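Local coordinates for protein peptidoglycan D,D-transpeptidase FtsI (Yersinia pestis, PDB 6SYN) that probably cross-links septal peptidoglycan as a class B penicillin-binding protein with a D,D-transpeptidase domain, and here holds a penicillin-derived ligand in its transpeptidase pocket, at residues N34-D39 with V82-Q87; R184-V189 with V217-N222; S326-G331 with E401-E406. One frame throughout, in Å; residues are numbered along the deposited sequence.

Contact 1: N34-D39 with V82-Q87; sequences NAVWAD and VYLARQ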
loop_
_atom_site.group_PDB
_atom_site.type_symbol
_atom_site.label_atom_id
_atom_site.label_comp_id
_atom_site.label_asym_id
_atom_site.label_seq_id
_atom_site.Cartn_x
_atom_site.Cartn_y
_atom_site.Cartn_z
ATOM N N ASN A 34 32.834 -2.926 11.958
ATOM C CA ASN A 34 33.946 -2.634 11.017
ATOM C C ASN A 34 33.416 -2.926 9.608
ATOM O O ASN A 34 32.857 -4.028 9.408
ATOM C CB ASN A 34 35.209 -3.443 11.327
ATOM C CG ASN A 34 35.474 -3.614 12.810
ATOM O OD1 ASN A 34 35.896 -4.685 13.245
ATOM N ND2 ASN A 34 35.233 -2.575 13.594
ATOM N N ALA A 35 33.545 -1.966 8.688
ATOM C CA ALA A 35 33.033 -2.040 7.300
ATOM C C ALA A 35 34.207 -1.956 6.320
ATOM O O ALA A 35 35.241 -1.359 6.677
ATOM C CB ALA A 35 32.038 -0.935 7.054
ATOM N N VAL A 36 34.041 -2.540 5.132
ATOM C CA VAL A 36 35.066 -2.545 4.052
ATOM C C VAL A 36 34.518 -1.728 2.884
ATOM O O VAL A 36 33.444 -2.078 2.356
ATOM C CB VAL A 36 35.458 -3.972 3.621
ATOM C CG1 VAL A 36 36.452 -3.959 2.467
ATOM C CG2 VAL A 36 36.014 -4.771 4.790
ATOM N N TRP A 37 35.238 -0.668 2.521
ATOM C CA TRP A 37 34.911 0.199 1.366
ATOM C C TRP A 37 36.147 0.327 0.479
ATOM O O TRP A 37 37.263 0.115 0.978
ATOM C CB TRP A 37 34.375 1.553 1.837
ATOM C CG TRP A 37 35.325 2.378 2.649
ATOM C CD1 TRP A 37 35.584 2.274 3.984
ATOM C CD2 TRP A 37 36.099 3.493 2.179
ATOM N NE1 TRP A 37 36.482 3.232 4.371
ATOM C CE2 TRP A 37 36.812 3.999 3.285
ATOM C CE3 TRP A 37 36.262 4.107 0.934
ATOM C CZ2 TRP A 37 37.683 5.081 3.178
ATOM C CZ3 TRP A 37 37.122 5.177 0.828
ATOM C CH2 TRP A 37 37.824 5.656 1.936
ATOM N N ALA A 38 35.927 0.584 -0.806
ATOM C CA ALA A 38 36.984 0.853 -1.800
ATOM C C ALA A 38 36.878 2.322 -2.206
ATOM O O ALA A 38 35.742 2.832 -2.267
ATOM C CB ALA A 38 36.847 -0.075 -2.979
ATOM N N ASP A 39 38.023 2.983 -2.386
ATOM C CA ASP A 39 38.137 4.329 -3.011
ATOM C C ASP A 39 38.355 4.105 -4.499
ATOM O O ASP A 39 39.494 4.099 -4.952
ATOM C CB ASP A 39 39.291 5.136 -2.410
ATOM C CG ASP A 39 39.407 6.560 -2.933
ATOM O OD1 ASP A 39 38.994 6.815 -4.090
ATOM O OD2 ASP A 39 39.914 7.406 -2.177
ATOM N N VAL A 82 32.773 3.364 -2.235
ATOM C CA VAL A 82 31.830 2.247 -2.542
ATOM C C VAL A 82 32.005 1.151 -1.483
ATOM O O VAL A 82 33.156 0.686 -1.309
ATOM C CB VAL A 82 32.037 1.691 -3.965
ATOM C CG1 VAL A 82 31.894 2.782 -5.012
ATOM C CG2 VAL A 82 33.368 0.968 -4.122
ATOM N N TYR A 83 30.915 0.758 -0.810
ATOM C CA TYR A 83 30.882 -0.390 0.138
ATOM C C TYR A 83 31.210 -1.683 -0.619
ATOM O O TYR A 83 30.730 -1.863 -1.764
ATOM C CB TYR A 83 29.527 -0.529 0.846
ATOM C CG TYR A 83 29.334 0.352 2.056
ATOM C CD1 TYR A 83 30.098 0.174 3.199
ATOM C CD2 TYR A 83 28.377 1.356 2.066
ATOM C CE1 TYR A 83 29.922 0.976 4.317
ATOM C CE2 TYR A 83 28.192 2.170 3.173
ATOM C CZ TYR A 83 28.968 1.980 4.302
ATOM O OH TYR A 83 28.789 2.782 5.391
ATOM N N LEU A 84 32.043 -2.528 0.004
ATOM C CA LEU A 84 32.320 -3.937 -0.386
ATOM C C LEU A 84 31.680 -4.874 0.647
ATOM O O LEU A 84 31.225 -5.965 0.247
ATOM C CB LEU A 84 33.835 -4.159 -0.473
ATOM C CG LEU A 84 34.596 -3.240 -1.432
ATOM C CD1 LEU A 84 36.086 -3.546 -1.407
ATOM C CD2 LEU A 84 34.063 -3.349 -2.857
ATOM N N ALA A 85 31.662 -4.471 1.923
ATOM C CA ALA A 85 30.972 -5.173 3.031
ATOM C C ALA A 85 30.606 -4.164 4.124
ATOM O O ALA A 85 31.515 -3.474 4.624
ATOM C CB ALA A 85 31.844 -6.277 3.576
ATOM N N ARG A 86 29.325 -4.096 4.492
ATOM C CA ARG A 86 28.827 -3.209 5.575
ATOM C C ARG A 86 29.391 -3.697 6.915
ATOM O O ARG A 86 29.553 -2.870 7.829
ATOM C CB ARG A 86 27.295 -3.184 5.569
ATOM C CG ARG A 86 26.694 -2.551 4.323
ATOM C CD ARG A 86 25.280 -2.043 4.542
ATOM N NE ARG A 86 24.587 -1.833 3.274
ATOM C CZ ARG A 86 24.479 -0.671 2.624
ATOM N NH1 ARG A 86 23.828 -0.629 1.471
ATOM N NH2 ARG A 86 25.007 0.440 3.116
ATOM N N GLN A 87 29.719 -4.989 6.989
ATOM C CA GLN A 87 29.986 -5.737 8.242
ATOM C C GLN A 87 31.007 -6.843 7.955
ATOM O O GLN A 87 30.806 -7.602 6.984
ATOM C CB GLN A 87 28.676 -6.346 8.744
ATOM C CG GLN A 87 28.519 -6.355 10.254
ATOM C CD GLN A 87 27.141 -6.821 10.657
ATOM O OE1 GLN A 87 26.231 -6.024 10.870
ATOM N NE2 GLN A 87 26.970 -8.131 10.740
#
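Val36, Ala38, Val82 and Ala85 put their side chains on one face of this antiparallel pairing, while Trp37 and Tyr83 rise from the other. Leu84, the extra residue of a bulge, points its side chain toward 34-39 and crosses Val36 obliquely: with CG anti to its carbonyl carbon (chi1 -57°), its CD1 lies 3.9 Å from Val36 CG1 and also touches the CB of Ala38. Val82 turns CG2 into the crowded position between its own N and carbonyl carbon, 3.8 Å from Ala38 CB. Tyr83 CE1 meets Ala35 CB at 4.0 Å, the methyl standing at the ring edge. Trp37 and Tyr83 form a non-hydrogen-bonded antiparallel pair, but the indole leads away from the partner segment and stacks on His105 and Phe81. The backbone explains the one-residue slip between these pairs. Val36 O accepts two N-H groups, from Leu84 N at 2.8 Å and Ala85 N at 3.0 Å, both in its carbonyl plane, while Val36 N returns a 2.7 Å bond to Ala85 O. Beyond the slip, Ala38 N reaches Val82 O at 2.8 Å. Two successive residues facing Val36 make this a classic beta bulge, set in the mixed sheet of the N-terminal region assigned to the PBP dimerisation family.

Contact 2: R184-V189 with V217-N222; sequences RLQALV and VLAMAN. With ACT (acetate ion), chain C.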
loop_
_atom_site.group_PDB
_atom_site.type_symbol
_atom_site.label_atom_id
_atom_site.label_comp_id
_atom_site.label_asym_id
_atom_site.label_seq_id
_atom_site.Cartn_x
_atom_site.Cartn_y
_atom_site.Cartn_z
ATOM N N ARG A 184 4.180 -7.905 13.307
ATOM C CA ARG A 184 3.444 -9.182 13.099
ATOM C C ARG A 184 2.443 -9.017 11.951
ATOM O O ARG A 184 2.322 -9.956 11.134
ATOM C CB ARG A 184 2.666 -9.603 14.351
ATOM C CG ARG A 184 3.513 -10.022 15.545
ATOM C CD ARG A 184 2.661 -10.211 16.791
ATOM N NE ARG A 184 1.879 -9.010 17.070
ATOM C CZ ARG A 184 0.764 -8.945 17.801
ATOM N NH1 ARG A 184 0.247 -10.028 18.362
ATOM N NH2 ARG A 184 0.157 -7.780 17.953
ATOM N N LEU A 185 1.725 -7.890 11.920
ATOM C CA LEU A 185 0.627 -7.627 10.952
ATOM C C LEU A 185 1.227 -7.187 9.610
ATOM O O LEU A 185 0.668 -7.573 8.570
ATOM C CB LEU A 185 -0.334 -6.573 11.517
ATOM C CG LEU A 185 -1.022 -6.903 12.846
ATOM C CD1 LEU A 185 -2.139 -5.910 13.125
ATOM C CD2 LEU A 185 -1.579 -8.319 12.876
ATOM N N GLN A 186 2.328 -6.428 9.624
ATOM C CA GLN A 186 3.082 -6.069 8.390
ATOM C C GLN A 186 3.625 -7.355 7.749
ATOM O O GLN A 186 3.528 -7.489 6.506
ATOM C CB GLN A 186 4.201 -5.070 8.694
ATOM C CG GLN A 186 4.935 -4.583 7.447
ATOM C CD GLN A 186 4.148 -3.582 6.638
ATOM O OE1 GLN A 186 3.043 -3.186 7.000
ATOM N NE2 GLN A 186 4.719 -3.156 5.522
ATOM N N ALA A 187 4.162 -8.263 8.568
ATOM C CA ALA A 187 4.702 -9.578 8.148
ATOM C C ALA A 187 3.588 -10.388 7.479
ATOM O O ALA A 187 3.828 -10.909 6.371
ATOM C CB ALA A 187 5.290 -10.307 9.330
ATOM N N LEU A 188 2.413 -10.462 8.115
ATOM C CA LEU A 188 1.229 -11.187 7.580
ATOM C C LEU A 188 0.753 -10.514 6.292
ATOM O O LEU A 188 0.560 -11.216 5.286
ATOM C CB LEU A 188 0.093 -11.199 8.602
ATOM C CG LEU A 188 -1.239 -11.684 8.036
ATOM C CD1 LEU A 188 -1.116 -13.121 7.548
ATOM C CD2 LEU A 188 -2.356 -11.550 9.054
ATOM N N VAL A 189 0.523 -9.206 6.341
ATOM C CA VAL A 189 0.050 -8.420 5.166
ATOM C C VAL A 189 1.029 -8.646 4.007
ATOM O O VAL A 189 0.594 -9.176 2.974
ATOM C CB VAL A 189 -0.117 -6.927 5.507
ATOM C CG1 VAL A 189 -0.235 -6.072 4.256
ATOM C CG2 VAL A 189 -1.315 -6.698 6.415
ATOM N N VAL A 217 -2.202 3.641 10.867
ATOM C CA VAL A 217 -1.806 2.676 9.803
ATOM C C VAL A 217 -1.079 1.520 10.490
ATOM O O VAL A 217 0.064 1.734 10.934
ATOM C CB VAL A 217 -0.921 3.319 8.720
ATOM C CG1 VAL A 217 -0.533 2.302 7.657
ATOM C CG2 VAL A 217 -1.576 4.540 8.083
ATOM N N LEU A 218 -1.742 0.363 10.584
ATOM C CA LEU A 218 -1.248 -0.863 11.261
ATOM C C LEU A 218 -0.342 -1.653 10.313
ATOM O O LEU A 218 0.567 -2.347 10.810
ATOM C CB LEU A 218 -2.452 -1.702 11.704
ATOM C CG LEU A 218 -3.306 -1.068 12.799
ATOM C CD1 LEU A 218 -4.605 -1.829 13.008
ATOM C CD2 LEU A 218 -2.525 -0.966 14.103
ATOM N N ALA A 219 -0.597 -1.579 9.005
ATOM C CA ALA A 219 0.197 -2.278 7.971
ATOM C C ALA A 219 0.129 -1.505 6.652
ATOM O O ALA A 219 -0.955 -1.000 6.319
ATOM C CB ALA A 219 -0.303 -3.691 7.820
ATOM N N MET A 220 1.255 -1.433 5.938
ATOM C CA MET A 220 1.385 -0.775 4.612
ATOM C C MET A 220 2.516 -1.460 3.832
ATOM O O MET A 220 3.697 -1.128 4.074
ATOM C CB MET A 220 1.691 0.715 4.786
ATOM C CG MET A 220 1.633 1.511 3.499
ATOM S SD MET A 220 2.286 3.180 3.739
ATOM C CE MET A 220 0.767 4.108 3.934
ATOM N N ALA A 221 2.166 -2.387 2.935
ATOM C CA ALA A 221 3.121 -3.242 2.197
ATOM C C ALA A 221 2.932 -3.081 0.687
ATOM O O ALA A 221 1.824 -2.729 0.246
ATOM C CB ALA A 221 2.953 -4.678 2.617
ATOM N N ASN A 222 4.009 -3.322 -0.062
ATOM C CA ASN A 222 4.054 -3.277 -1.546
ATOM C C ASN A 222 4.873 -4.467 -2.042
ATOM O O ASN A 222 5.864 -4.835 -1.383
ATOM C CB ASN A 222 4.670 -1.981 -2.072
ATOM C CG ASN A 222 4.103 -0.743 -1.408
ATOM O OD1 ASN A 222 3.001 -0.306 -1.742
ATOM N ND2 ASN A 222 4.849 -0.173 -0.472
HETATM C C ACT C . -1.970 -8.805 21.035
HETATM O O ACT C . -2.469 -9.010 19.909
HETATM O OXT ACT C . -2.066 -7.720 21.646
HETATM C CH3 ACT C . -1.189 -9.949 21.707
#
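Gln186 makes the tight centre of this helix-strand contact by offering its amide to the backbone of Met220. CG stands anti to the backbone N (chi1 -175°) and the chain bends at chi2 (75°), which brings the amide alongside the strand. There OE1 accepts from Met220 N at 2.7 Å on a lone pair, in the amide carbonyl plane. NE2 donates to Met220 O, also at 2.7 Å, and the N-H points almost straight at its acceptor, yet it comes from above the Met220 carbonyl plane. Gripped at both ends, the amide has its flip state fixed, and NE2 has a second acceptor in Val119 O. One turn on, Val189 straddles two strand residues: CG2 packs 3.5 Å from Ala219 CB and CG1 lies 3.8 Å from Ala221 CB. The helix, part of 183-199, thus lies against 217-223, one of the two edge strands of the five-stranded antiparallel sheet of the transpeptidase domain, an arrangement of the penicillin-binding protein and serine beta-lactamase fold; the short segment axes approach to 7.1 Å at 34°. Packing loosens toward the helix start, where Leu185 CD1 is 4.5 Å from Leu218 CB. Arg184, exposed and without contact to the strand, forms a salt bridge with Asp182, and its NH1 bonds at 3.3 Å to O of an acetate that probably came from the crystallisation liquor.

Contact 3: S326-G331 with E401-E406; sequences SRFGFG and ERIFPE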
loop_
_atom_site.group_PDB
_atom_site.type_symbol
_atom_site.label_atom_id
_atom_site.label_comp_id
_atom_site.label_asym_id
_atom_site.label_seq_id
_atom_site.Cartn_x
_atom_site.Cartn_y
_atom_site.Cartn_z
ATOM N N SER A 326 -15.527 13.418 -1.700
ATOM C CA SER A 326 -14.792 14.486 -0.968
ATOM C C SER A 326 -14.936 14.267 0.539
ATOM O O SER A 326 -13.908 14.186 1.218
ATOM C CB SER A 326 -15.271 15.869 -1.345
ATOM O OG SER A 326 -14.659 16.316 -2.544
ATOM N N ARG A 327 -16.175 14.179 1.029
ATOM C CA ARG A 327 -16.496 13.940 2.463
ATOM C C ARG A 327 -15.714 12.720 2.973
ATOM O O ARG A 327 -15.260 12.765 4.132
ATOM C CB ARG A 327 -18.003 13.748 2.672
ATOM C CG ARG A 327 -18.787 15.047 2.793
ATOM C CD ARG A 327 -20.270 14.829 3.042
ATOM N NE ARG A 327 -20.656 15.178 4.405
ATOM C CZ ARG A 327 -20.769 16.423 4.877
ATOM N NH1 ARG A 327 -21.117 16.623 6.139
ATOM N NH2 ARG A 327 -20.528 17.466 4.095
ATOM N N PHE A 328 -15.549 11.685 2.140
ATOM C CA PHE A 328 -14.848 10.420 2.494
ATOM C C PHE A 328 -13.335 10.570 2.303
ATOM O O PHE A 328 -12.591 9.675 2.750
ATOM C CB PHE A 328 -15.429 9.238 1.713
ATOM C CG PHE A 328 -16.544 8.528 2.438
ATOM C CD1 PHE A 328 -17.864 8.919 2.278
ATOM C CD2 PHE A 328 -16.268 7.493 3.318
ATOM C CE1 PHE A 328 -18.884 8.267 2.958
ATOM C CE2 PHE A 328 -17.290 6.842 3.998
ATOM C CZ PHE A 328 -18.597 7.229 3.814
ATOM N N GLY A 329 -12.899 11.656 1.659
ATOM C CA GLY A 329 -11.491 12.097 1.651
ATOM C C GLY A 329 -10.790 11.883 0.318
ATOM O O GLY A 329 -9.559 12.036 0.291
ATOM N N PHE A 330 -11.511 11.541 -0.752
ATOM C CA PHE A 330 -10.958 11.584 -2.132
ATOM C C PHE A 330 -10.619 13.048 -2.454
ATOM O O PHE A 330 -11.350 13.961 -1.998
ATOM C CB PHE A 330 -11.907 10.922 -3.140
ATOM C CG PHE A 330 -11.848 9.411 -3.213
ATOM C CD1 PHE A 330 -10.872 8.680 -2.546
ATOM C CD2 PHE A 330 -12.765 8.711 -3.985
ATOM C CE1 PHE A 330 -10.828 7.295 -2.633
ATOM C CE2 PHE A 330 -12.714 7.326 -4.078
ATOM C CZ PHE A 330 -11.743 6.621 -3.406
ATOM N N GLY A 331 -9.499 13.263 -3.154
ATOM C CA GLY A 331 -8.998 14.593 -3.555
ATOM C C GLY A 331 -8.364 15.357 -2.403
ATOM O O GLY A 331 -8.184 16.582 -2.531
ATOM N N GLU A 401 -14.460 13.731 12.403
ATOM C CA GLU A 401 -15.583 14.527 11.846
ATOM C C GLU A 401 -16.644 13.548 11.333
ATOM O O GLU A 401 -16.290 12.658 10.538
ATOM C CB GLU A 401 -15.077 15.454 10.736
ATOM C CG GLU A 401 -16.040 16.578 10.385
ATOM C CD GLU A 401 -15.629 17.429 9.192
ATOM O OE1 GLU A 401 -14.556 17.162 8.606
ATOM O OE2 GLU A 401 -16.384 18.362 8.849
ATOM N N ARG A 402 -17.884 13.688 11.802
ATOM C CA ARG A 402 -19.070 12.961 11.271
ATOM C C ARG A 402 -19.359 13.487 9.859
ATOM O O ARG A 402 -19.471 14.715 9.699
ATOM C CB ARG A 402 -20.259 13.153 12.218
ATOM C CG ARG A 402 -21.624 12.837 11.622
ATOM C CD ARG A 402 -22.006 11.378 11.735
ATOM N NE ARG A 402 -21.810 10.845 13.075
ATOM C CZ ARG A 402 -21.824 9.550 13.379
ATOM N NH1 ARG A 402 -22.048 8.652 12.435
ATOM N NH2 ARG A 402 -21.606 9.160 14.622
ATOM N N ILE A 403 -19.459 12.594 8.872
ATOM C CA ILE A 403 -19.741 12.970 7.455
ATOM C C ILE A 403 -21.050 12.320 6.990
ATOM O O ILE A 403 -21.726 12.937 6.148
ATOM C CB ILE A 403 -18.553 12.625 6.539
ATOM C CG1 ILE A 403 -18.136 11.158 6.652
ATOM C CG2 ILE A 403 -17.389 13.562 6.821
ATOM C CD1 ILE A 403 -17.698 10.554 5.349
ATOM N N PHE A 404 -21.393 11.135 7.505
ATOM C CA PHE A 404 -22.714 10.486 7.292
ATOM C C PHE A 404 -23.277 10.007 8.627
ATOM O O PHE A 404 -22.525 9.557 9.489
ATOM C CB PHE A 404 -22.615 9.330 6.292
ATOM C CG PHE A 404 -22.968 9.714 4.879
ATOM C CD1 PHE A 404 -22.149 10.557 4.146
ATOM C CD2 PHE A 404 -24.132 9.248 4.288
ATOM C CE1 PHE A 404 -22.482 10.917 2.849
ATOM C CE2 PHE A 404 -24.462 9.605 2.988
ATOM C CZ PHE A 404 -23.637 10.439 2.270
ATOM N N PRO A 405 -24.616 10.069 8.813
ATOM C CA PRO A 405 -25.264 9.563 10.026
ATOM C C PRO A 405 -25.075 8.046 10.199
ATOM O O PRO A 405 -25.209 7.326 9.224
ATOM C CB PRO A 405 -26.755 9.890 9.825
ATOM C CG PRO A 405 -26.796 10.909 8.701
ATOM C CD PRO A 405 -25.586 10.608 7.847
ATOM N N GLU A 406 -24.794 7.601 11.429
ATOM C CA GLU A 406 -24.339 6.219 11.755
ATOM C C GLU A 406 -25.276 5.164 11.160
ATOM O O GLU A 406 -24.796 4.211 10.551
ATOM C CB GLU A 406 -24.194 6.045 13.269
ATOM C CG GLU A 406 -24.038 4.603 13.708
ATOM C CD GLU A 406 -23.854 4.430 15.205
ATOM O OE1 GLU A 406 -22.955 3.655 15.604
ATOM O OE2 GLU A 406 -24.626 5.053 15.970
#
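A Schellman motif ends helix 319-327 here: Gly329 has positive phi (108°), and the chain turns away just after Arg327 and Phe328 have met segment 401-406. This segment leaves the short strand 401-402 and runs to Pro405, the N-cap position of helix 406-416, so the contact joins a helix C-terminus to a strand-to-helix connection within the transpeptidase domain. The apolar part centres on Ile403. Its CG1 takes the crowded position between the backbone N and carbonyl carbon (chi1 54°), and CD1 comes down over one face of the Phe328 ring, 3.5 Å from its centroid. Because the methyl sits only 12° off the ring normal, this is a CH-pi contact over the ring centre. The other branch, CG2, approaches the backbone at Arg327 O. Phe404 crosses Phe328 at about a right angle, with Phe404 CD1 at 4.2 Å from Phe328 CE1, a looser touch. Met257 and Met260 of helix 255-264 and Thr379 and Ile380 of helix 370-381 also pack against Phe328, placing it in a buried apolar cluster. The polar part lies toward the exposed side, where the Arg327 side chain runs past Ile403 CB and bends at chi3. Within 401-406, Arg402 NH1 donates to Phe404 O at 3.1 Å, in the guanidinium plane, which ties the connection to itself. Between the segments, Arg327 NE bonds to Ile403 O at 3.0 Å, nearly straight and on a lone pair of that carbonyl.

The three contacts share no helix or strand. Contact 2 lies deepest, its centre about 9 Å from the centre of the chain, and every touching residue is buried; contact 3 is also largely buried, though arginines mark its exposed side. Contact 1 is only partly buried, its centre about 33 Å from the centre of the chain, on the opposite side of that point from contact 3. The chemistry differs: strand-to-strand backbone bonds in contact 1, a side-chain amide hydrogen-bonded to a strand backbone in contact 2, and a methyl over a ring beside one arginine-carbonyl bond in contact 3. The centres of contacts 2 and 3 stand about 25 Å apart, those of contacts 1 and 3 about 52 Å.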